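PDB 4WHB: phenylurea hydrolase B, which probably hydrolyses a non-peptide carbon-nitrogen bond in phenylurea herbicides such as diuron, as a zinc-binding member of the amidohydrolase superfamily. Local coordinates for residues C[205-210]-C[238-243]; C[288-293]-C[335-340]. All coordinates share one frame; numbering follows the deposited sequence.

Interaction 1: C[205-210]-C[238-243]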
ATOM      1  N   LEU C 205     -16.119  32.316   6.515  1.00 31.36           N
ATOM      2  CA  LEU C 205     -15.039  31.677   5.777  1.00 16.39           C
ATOM      3  C   LEU C 205     -13.848  31.193   6.559  1.00 16.16           C
ATOM      4  O   LEU C 205     -13.171  31.967   7.170  1.00 17.82           O
ATOM      5  CB  LEU C 205     -14.519  32.607   4.725  1.00 27.98           C
ATOM      6  CG  LEU C 205     -14.033  31.813   3.543  1.00 48.82           C
ATOM      7  CD1 LEU C 205     -15.195  31.076   2.926  1.00 28.61           C
ATOM      8  CD2 LEU C 205     -13.258  32.686   2.582  1.00 17.77           C
ATOM      9  N   LYS C 206     -13.551  29.910   6.403  1.00 17.91           N
ATOM     10  CA  LYS C 206     -12.370  29.299   6.945  1.00 12.92           C
ATOM     11  C   LYS C 206     -11.421  29.241   5.797  1.00 11.83           C
ATOM     12  O   LYS C 206     -11.704  28.623   4.820  1.00 13.06           O
ATOM     13  CB  LYS C 206     -12.679  27.886   7.453  1.00  7.15           C
ATOM     14  CG  LYS C 206     -12.410  27.583   8.917  1.00  6.23           C
ATOM     15  CD  LYS C 206     -11.505  26.391   9.129  1.00 17.58           C
ATOM     16  CE  LYS C 206     -11.284  26.019  10.570  1.00 20.81           C
ATOM     17  NZ  LYS C 206     -11.233  24.569  10.831  1.00 14.71           N
ATOM     18  N   ILE C 207     -10.291  29.910   5.929  1.00 10.59           N
ATOM     19  CA  ILE C 207      -9.240  29.923   4.901  1.00 33.42           C
ATOM     20  C   ILE C 207      -8.174  28.971   5.349  1.00 20.87           C
ATOM     21  O   ILE C 207      -7.589  29.190   6.393  1.00 18.87           O
ATOM     22  CB  ILE C 207      -8.632  31.344   4.698  1.00 22.62           C
ATOM     23  CG1 ILE C 207      -9.716  32.306   4.246  1.00 12.84           C
ATOM     24  CG2 ILE C 207      -7.525  31.315   3.660  1.00 25.04           C
ATOM     25  CD1 ILE C 207      -9.239  33.743   4.175  1.00 15.50           C
ATOM     26  N   ALA C 208      -7.896  27.927   4.573  1.00 13.47           N
ATOM     27  CA  ALA C 208      -6.968  26.959   5.076  1.00 19.61           C
ATOM     28  C   ALA C 208      -5.612  27.490   4.731  1.00 23.21           C
ATOM     29  O   ALA C 208      -5.209  27.414   3.578  1.00 19.12           O
ATOM     30  CB  ALA C 208      -7.202  25.571   4.493  1.00 16.06           C
ATOM     31  N   VAL C 209      -4.914  27.983   5.746  1.00 18.90           N
ATOM     32  CA  VAL C 209      -3.621  28.582   5.567  1.00 20.92           C
ATOM     33  C   VAL C 209      -2.565  27.492   5.500  1.00 31.57           C
ATOM     34  O   VAL C 209      -1.573  27.663   4.797  1.00 32.80           O
ATOM     35  CB  VAL C 209      -3.319  29.569   6.716  1.00 22.02           C
ATOM     36  CG1 VAL C 209      -2.001  30.316   6.474  1.00 27.55           C
ATOM     37  CG2 VAL C 209      -4.460  30.546   6.894  1.00 15.02           C
ATOM     38  N   SER C 210      -2.791  26.376   6.188  1.00 24.73           N
ATOM     39  CA  SER C 210      -1.804  25.312   6.236  1.00 28.76           C
ATOM     40  C   SER C 210      -2.388  23.946   5.918  1.00 28.50           C
ATOM     41  O   SER C 210      -3.607  23.733   5.918  1.00 11.02           O
ATOM     42  CB  SER C 210      -1.164  25.263   7.610  1.00 33.58           C
ATOM     43  OG  SER C 210      -1.649  26.291   8.448  1.00 14.21           O
ATOM     44  N   VAL C 238      -6.395  38.055  -0.754  1.00 25.97           N
ATOM     45  CA  VAL C 238      -7.326  38.093  -1.863  1.00 19.09           C
ATOM     46  C   VAL C 238      -8.597  37.373  -1.480  1.00 21.84           C
ATOM     47  O   VAL C 238      -9.611  37.575  -2.092  1.00 36.95           O
ATOM     48  CB  VAL C 238      -6.677  37.489  -3.121  1.00 22.78           C
ATOM     49  CG1 VAL C 238      -7.716  36.967  -4.130  1.00 18.59           C
ATOM     50  CG2 VAL C 238      -5.765  38.508  -3.765  1.00 24.14           C
ATOM     51  N   MET C 239      -8.527  36.514  -0.477  1.00 27.51           N
ATOM     52  CA  MET C 239      -9.738  35.885   0.051  1.00 37.30           C
ATOM     53  C   MET C 239     -10.254  36.570   1.302  1.00 29.17           C
ATOM     54  O   MET C 239     -11.458  36.498   1.591  1.00 38.53           O
ATOM     55  CB  MET C 239      -9.480  34.421   0.320  1.00 29.43           C
ATOM     56  CG  MET C 239      -8.724  33.786  -0.800  1.00 26.46           C
ATOM     57  SD  MET C 239      -7.925  32.322  -0.225  1.00 32.01           S
ATOM     58  CE  MET C 239      -7.714  31.478  -1.814  1.00 13.77           C
ATOM     59  N   VAL C 240      -9.356  37.234   2.028  1.00 12.66           N
ATOM     60  CA  VAL C 240      -9.772  38.053   3.154  1.00 19.95           C
ATOM     61  C   VAL C 240     -10.532  39.305   2.701  1.00 47.53           C
ATOM     62  O   VAL C 240     -11.473  39.738   3.392  1.00 37.17           O
ATOM     63  CB  VAL C 240      -8.598  38.439   4.035  1.00 15.14           C
ATOM     64  CG1 VAL C 240      -8.971  39.538   5.031  1.00 16.38           C
ATOM     65  CG2 VAL C 240      -8.081  37.198   4.766  1.00 25.16           C
ATOM     66  N   GLU C 241     -10.146  39.871   1.553  1.00 43.08           N
ATOM     67  CA  GLU C 241     -10.850  41.048   1.011  1.00 31.68           C
ATOM     68  C   GLU C 241     -12.280  40.728   0.680  1.00 43.35           C
ATOM     69  O   GLU C 241     -13.168  41.524   0.901  1.00 28.27           O
ATOM     70  CB  GLU C 241     -10.131  41.585  -0.232  1.00 16.41           C
ATOM     71  CG  GLU C 241      -9.466  42.931   0.008  1.00 22.65           C
ATOM     72  CD  GLU C 241      -8.330  43.239  -0.942  1.00 17.13           C
ATOM     73  OE1 GLU C 241      -8.427  42.854  -2.145  1.00 25.34           O
ATOM     74  OE2 GLU C 241      -7.368  43.887  -0.462  1.00  4.77           O
ATOM     75  N   GLU C 242     -12.413  39.615   0.024  1.00 46.48           N
ATOM     76  CA  GLU C 242     -13.683  39.041  -0.366  1.00 45.18           C
ATOM     77  C   GLU C 242     -14.566  38.709   0.818  1.00 47.07           C
ATOM     78  O   GLU C 242     -15.738  38.976   0.813  1.00 25.82           O
ATOM     79  CB  GLU C 242     -13.416  37.776  -1.170  1.00 47.03           C
ATOM     80  CG  GLU C 242     -13.659  37.916  -2.643  1.00 50.76           C
ATOM     81  CD  GLU C 242     -12.973  39.081  -3.235  1.00 57.37           C
ATOM     82  OE1 GLU C 242     -11.743  39.188  -3.018  1.00 53.60           O
ATOM     83  OE2 GLU C 242     -13.687  39.853  -3.912  1.00 57.44           O
ATOM     84  N   ALA C 243     -13.960  38.102   1.822  1.00 41.43           N
ATOM     85  CA  ALA C 243     -14.622  37.693   3.048  1.00 44.98           C
ATOM     86  C   ALA C 243     -15.115  38.889   3.816  1.00 41.19           C
ATOM     87  O   ALA C 243     -16.112  38.828   4.503  1.00 19.84           O
ATOM     88  CB  ALA C 243     -13.684  36.864   3.894  1.00 37.91           C
TER
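Met239 O is held by one hydrogen bond within the helical segment: Ala243 N, one turn further on, donates to it at 3.0 Å. The methyl Leu205 CD2 comes up to the same Met239 O at 4.3 Å and also lies beside Ala243 CB, so a methyl covers the carbonyl on the strand side while its bond runs along the helix. Everything else that passes between 205-210 and 238-243 is apolar. Ile207 does most of it. Its CG1 sits beside the backbone N (chi1 -61°) and its outer torsion is extended (chi2 174°), which sends CD1 straight out from the strand to the helix surface. There Ile207 CD1 rests against Val240 CG2 at 3.7 Å, the two side chains crossing at about a right angle. Met239 CB flanks the same methyl, 3.9 Å from Ile207 CD1. The Met239 chain starts toward the strand but runs extended beyond CG, crossing Ile207 obliquely; Met239 SD passes the other branch, Ile207 CG2, at 4.0 Å, and the methionine also packs on Phe231 and on Val190 of helix 187-198. Strand 205-208 and helix 233-246 form the first two elements of a beta-alpha-beta crossover, which strand 250-253 completes by pairing in parallel with 205-208; this is the repeating unit of the TIM-barrel fold to which the family belongs. The short segment axes run almost exactly antiparallel, at 178°, and approach to 10.0 Å, with Leu205 and Ile207 directed at the helix. Leu205 also packs on Tyr197 and Leu198 of helix 187-198. That same neighbouring helix supplies Arg191, whose NH1 forms salt bridges with both Glu241 OE1 and Glu242 OE1.

Interaction 2: C[288-293]-C[335-340]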
ATOM      1  N   ASP C 288       1.786  37.617  22.670  1.00 36.71           N
ATOM      2  CA  ASP C 288       1.635  39.037  22.909  1.00 27.49           C
ATOM      3  C   ASP C 288       1.403  39.818  21.646  1.00 23.04           C
ATOM      4  O   ASP C 288       1.445  41.035  21.670  1.00 33.24           O
ATOM      5  CB  ASP C 288       2.840  39.600  23.668  1.00 46.45           C
ATOM      6  CG  ASP C 288       2.615  39.586  25.162  1.00 65.36           C
ATOM      7  OD1 ASP C 288       1.985  40.546  25.737  1.00 75.48           O
ATOM      8  OD2 ASP C 288       3.033  38.552  25.736  1.00 58.89           O
ATOM      9  N   LYS C 289       1.227  39.109  20.541  1.00 18.82           N
ATOM     10  CA  LYS C 289       0.656  39.694  19.327  1.00 26.08           C
ATOM     11  C   LYS C 289      -0.844  39.413  19.246  1.00 22.20           C
ATOM     12  O   LYS C 289      -1.627  40.351  19.152  1.00 24.54           O
ATOM     13  CB  LYS C 289       1.377  39.229  18.075  1.00 15.37           C
ATOM     14  CG  LYS C 289       2.373  40.295  17.595  1.00 19.40           C
ATOM     15  CD  LYS C 289       3.237  39.850  16.429  1.00 38.07           C
ATOM     16  CE  LYS C 289       2.341  39.478  15.271  1.00 25.29           C
ATOM     17  NZ  LYS C 289       3.060  39.407  13.982  1.00 41.39           N
ATOM     18  N   ILE C 290      -1.261  38.138  19.313  1.00 26.19           N
ATOM     19  CA  ILE C 290      -2.688  37.804  19.443  1.00 19.69           C
ATOM     20  C   ILE C 290      -3.327  38.648  20.525  1.00 22.55           C
ATOM     21  O   ILE C 290      -4.227  39.412  20.229  1.00 26.45           O
ATOM     22  CB  ILE C 290      -2.899  36.328  19.838  1.00 22.93           C
ATOM     23  CG1 ILE C 290      -2.485  35.398  18.686  1.00 24.89           C
ATOM     24  CG2 ILE C 290      -4.349  36.085  20.353  1.00 37.65           C
ATOM     25  CD1 ILE C 290      -1.616  34.250  19.166  1.00 16.97           C
ATOM     26  N   VAL C 291      -2.849  38.503  21.769  1.00 11.07           N
ATOM     27  CA  VAL C 291      -3.298  39.317  22.896  1.00 21.01           C
ATOM     28  C   VAL C 291      -3.288  40.795  22.522  1.00 25.74           C
ATOM     29  O   VAL C 291      -4.203  41.520  22.865  1.00 32.13           O
ATOM     30  CB  VAL C 291      -2.428  39.080  24.160  1.00 19.19           C
ATOM     31  CG1 VAL C 291      -2.696  40.138  25.218  1.00 19.25           C
ATOM     32  CG2 VAL C 291      -2.658  37.685  24.742  1.00 20.31           C
ATOM     33  N   ALA C 292      -2.260  41.228  21.804  1.00 27.05           N
ATOM     34  CA  ALA C 292      -2.103  42.643  21.426  1.00 41.83           C
ATOM     35  C   ALA C 292      -2.925  43.056  20.232  1.00 30.37           C
ATOM     36  O   ALA C 292      -3.430  44.173  20.176  1.00 37.79           O
ATOM     37  CB  ALA C 292      -0.639  42.983  21.170  1.00 26.75           C
ATOM     38  N   SER C 293      -3.044  42.164  19.265  1.00 37.96           N
ATOM     39  CA  SER C 293      -3.697  42.479  17.986  1.00 41.25           C
ATOM     40  C   SER C 293      -5.136  41.898  17.896  1.00 36.33           C
ATOM     41  O   SER C 293      -5.701  41.762  16.827  1.00 36.61           O
ATOM     42  CB  SER C 293      -2.797  42.059  16.814  1.00 40.99           C
ATOM     43  OG  SER C 293      -1.709  42.984  16.698  1.00 29.65           O
ATOM     44  N   ALA C 335      -2.241  34.653  29.765  1.00 22.13           N
ATOM     45  CA  ALA C 335      -2.000  35.955  29.126  1.00 27.50           C
ATOM     46  C   ALA C 335      -3.297  36.595  28.773  1.00 24.99           C
ATOM     47  O   ALA C 335      -3.304  37.658  28.134  1.00 16.71           O
ATOM     48  CB  ALA C 335      -1.167  35.806  27.855  1.00 40.23           C
ATOM     49  N   ASN C 336      -4.395  35.957  29.160  1.00 31.93           N
ATOM     50  CA  ASN C 336      -5.723  36.423  28.784  1.00 20.59           C
ATOM     51  C   ASN C 336      -5.848  36.634  27.288  1.00 22.21           C
ATOM     52  O   ASN C 336      -6.299  37.686  26.822  1.00 33.30           O
ATOM     53  CB  ASN C 336      -6.117  37.700  29.512  1.00 32.47           C
ATOM     54  CG  ASN C 336      -6.810  37.422  30.817  1.00 35.35           C
ATOM     55  OD1 ASN C 336      -8.056  37.312  30.865  1.00 54.66           O
ATOM     56  ND2 ASN C 336      -6.011  37.302  31.902  1.00 17.53           N
ATOM     57  N   ALA C 337      -5.461  35.632  26.522  1.00 17.78           N
ATOM     58  CA  ALA C 337      -5.894  35.599  25.146  1.00 25.35           C
ATOM     59  C   ALA C 337      -7.416  35.415  25.174  1.00 26.44           C
ATOM     60  O   ALA C 337      -7.963  34.679  26.011  1.00 27.78           O
ATOM     61  CB  ALA C 337      -5.232  34.470  24.408  1.00 21.52           C
ATOM     62  N   LYS C 338      -8.110  36.108  24.303  1.00 17.68           N
ATOM     63  CA  LYS C 338      -9.548  35.900  24.184  1.00 22.21           C
ATOM     64  C   LYS C 338      -9.798  34.491  23.600  1.00 15.78           C
ATOM     65  O   LYS C 338      -9.244  34.134  22.546  1.00 18.55           O
ATOM     66  CB  LYS C 338     -10.168  36.985  23.302  1.00 29.15           C
ATOM     67  CG  LYS C 338      -9.821  38.399  23.769  1.00 26.88           C
ATOM     68  CD  LYS C 338     -10.140  39.426  22.718  1.00 31.34           C
ATOM     69  CE  LYS C 338      -9.484  39.108  21.394  1.00 33.53           C
ATOM     70  NZ  LYS C 338      -8.063  38.772  21.499  1.00 29.26           N
ATOM     71  N   ILE C 339     -10.607  33.713  24.311  1.00  8.94           N
ATOM     72  CA  ILE C 339     -10.671  32.279  24.119  1.00 15.91           C
ATOM     73  C   ILE C 339     -12.032  31.854  23.571  1.00 19.99           C
ATOM     74  O   ILE C 339     -13.043  32.479  23.839  1.00 27.02           O
ATOM     75  CB  ILE C 339     -10.321  31.556  25.455  1.00 33.73           C
ATOM     76  CG1 ILE C 339      -8.824  31.681  25.746  1.00  8.26           C
ATOM     77  CG2 ILE C 339     -10.763  30.071  25.470  1.00 25.43           C
ATOM     78  CD1 ILE C 339      -8.520  31.597  27.211  1.00  9.32           C
ATOM     79  N   LEU C 340     -12.022  30.787  22.773  1.00 25.54           N
ATOM     80  CA  LEU C 340     -13.212  30.290  22.068  1.00 19.57           C
ATOM     81  C   LEU C 340     -13.460  28.821  22.402  1.00 19.66           C
ATOM     82  O   LEU C 340     -12.562  28.119  22.758  1.00 31.31           O
ATOM     83  CB  LEU C 340     -12.970  30.444  20.570  1.00 20.48           C
ATOM     84  CG  LEU C 340     -14.203  30.489  19.689  1.00 22.00           C
ATOM     85  CD1 LEU C 340     -14.763  31.880  19.762  1.00 21.50           C
ATOM     86  CD2 LEU C 340     -13.846  30.163  18.233  1.00 33.29           C
TER
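Helix 287-293 lies against a backbone that has just left helix 326-334 and is straightening into strand 339-341. Asn336 makes that exit in a Schellman motif, with positive phi (52°), and the chain then extends through Ala337 and Lys338. The backbones come closest at Val291 and Ala337, whose CA atoms are 5.1 Å apart, a close approach that the small side chain of Ala337 readily allows. Val291 is the main wedge. With CG1 anti to the backbone N (chi1 167°), CG2 lies beside that N and faces the turn, where it meets several groups at once. Val291 CG2 lies 3.5 Å from Ala335 O and 3.9 Å from Ala335 CB. On its other contacts the same Val291 CG2 reaches Ala337 CA at 3.9 Å and Ala337 CB at 4.1 Å, so this one methyl is set against both alanines that bracket the helix-ending residue. Ile290 adds a looser touch, its CG2 standing 4.5 Å from Ala337 CB. Lys338 brings the polar element: its chain is bent at its third and fourth torsions, which brings the ammonium near the Ile290 carbonyl. Lys338 NZ is 4.1 Å from Ile290 O, too far for a hydrogen bond; its actual acceptor is Ser295 O, and it also makes a cation-pi interaction with Trp296. The contact thus joins helix 287-293 to the turn that leads from helix 326-334 into strand 339-341, in the TIM-barrel fold of the family. Leu260 and Val264 of helix 257-265 pack on Ile290, Leu332 of helix 326-334 packs on Ala337, and a backbone hydrogen bond between Lys338 and Ala297 ties the entering chain to strand 296-299.

How the interactions relate
Interactions 1 and 2 lie on the first and last strands of a run of five parallel strands, 205-208 and 339-341, with 250-253, 270-272 and 296-299 between them. Their centres are 21 Å apart and their nearest atoms about 9 Å, so they do not touch. Helix 257-265 runs between them, packing on Val209 of the first strand segment and on Ile290 of the second contact. Neither contact reaches the metal site directly. The side chain of His273, a zinc-binding residue, though no zinc is bound to this chain, is about 11 Å from that of Ile207 and about 12 Å from that of Ile290; strand 339-341 leads toward the other zinc-binding residue, Asp344.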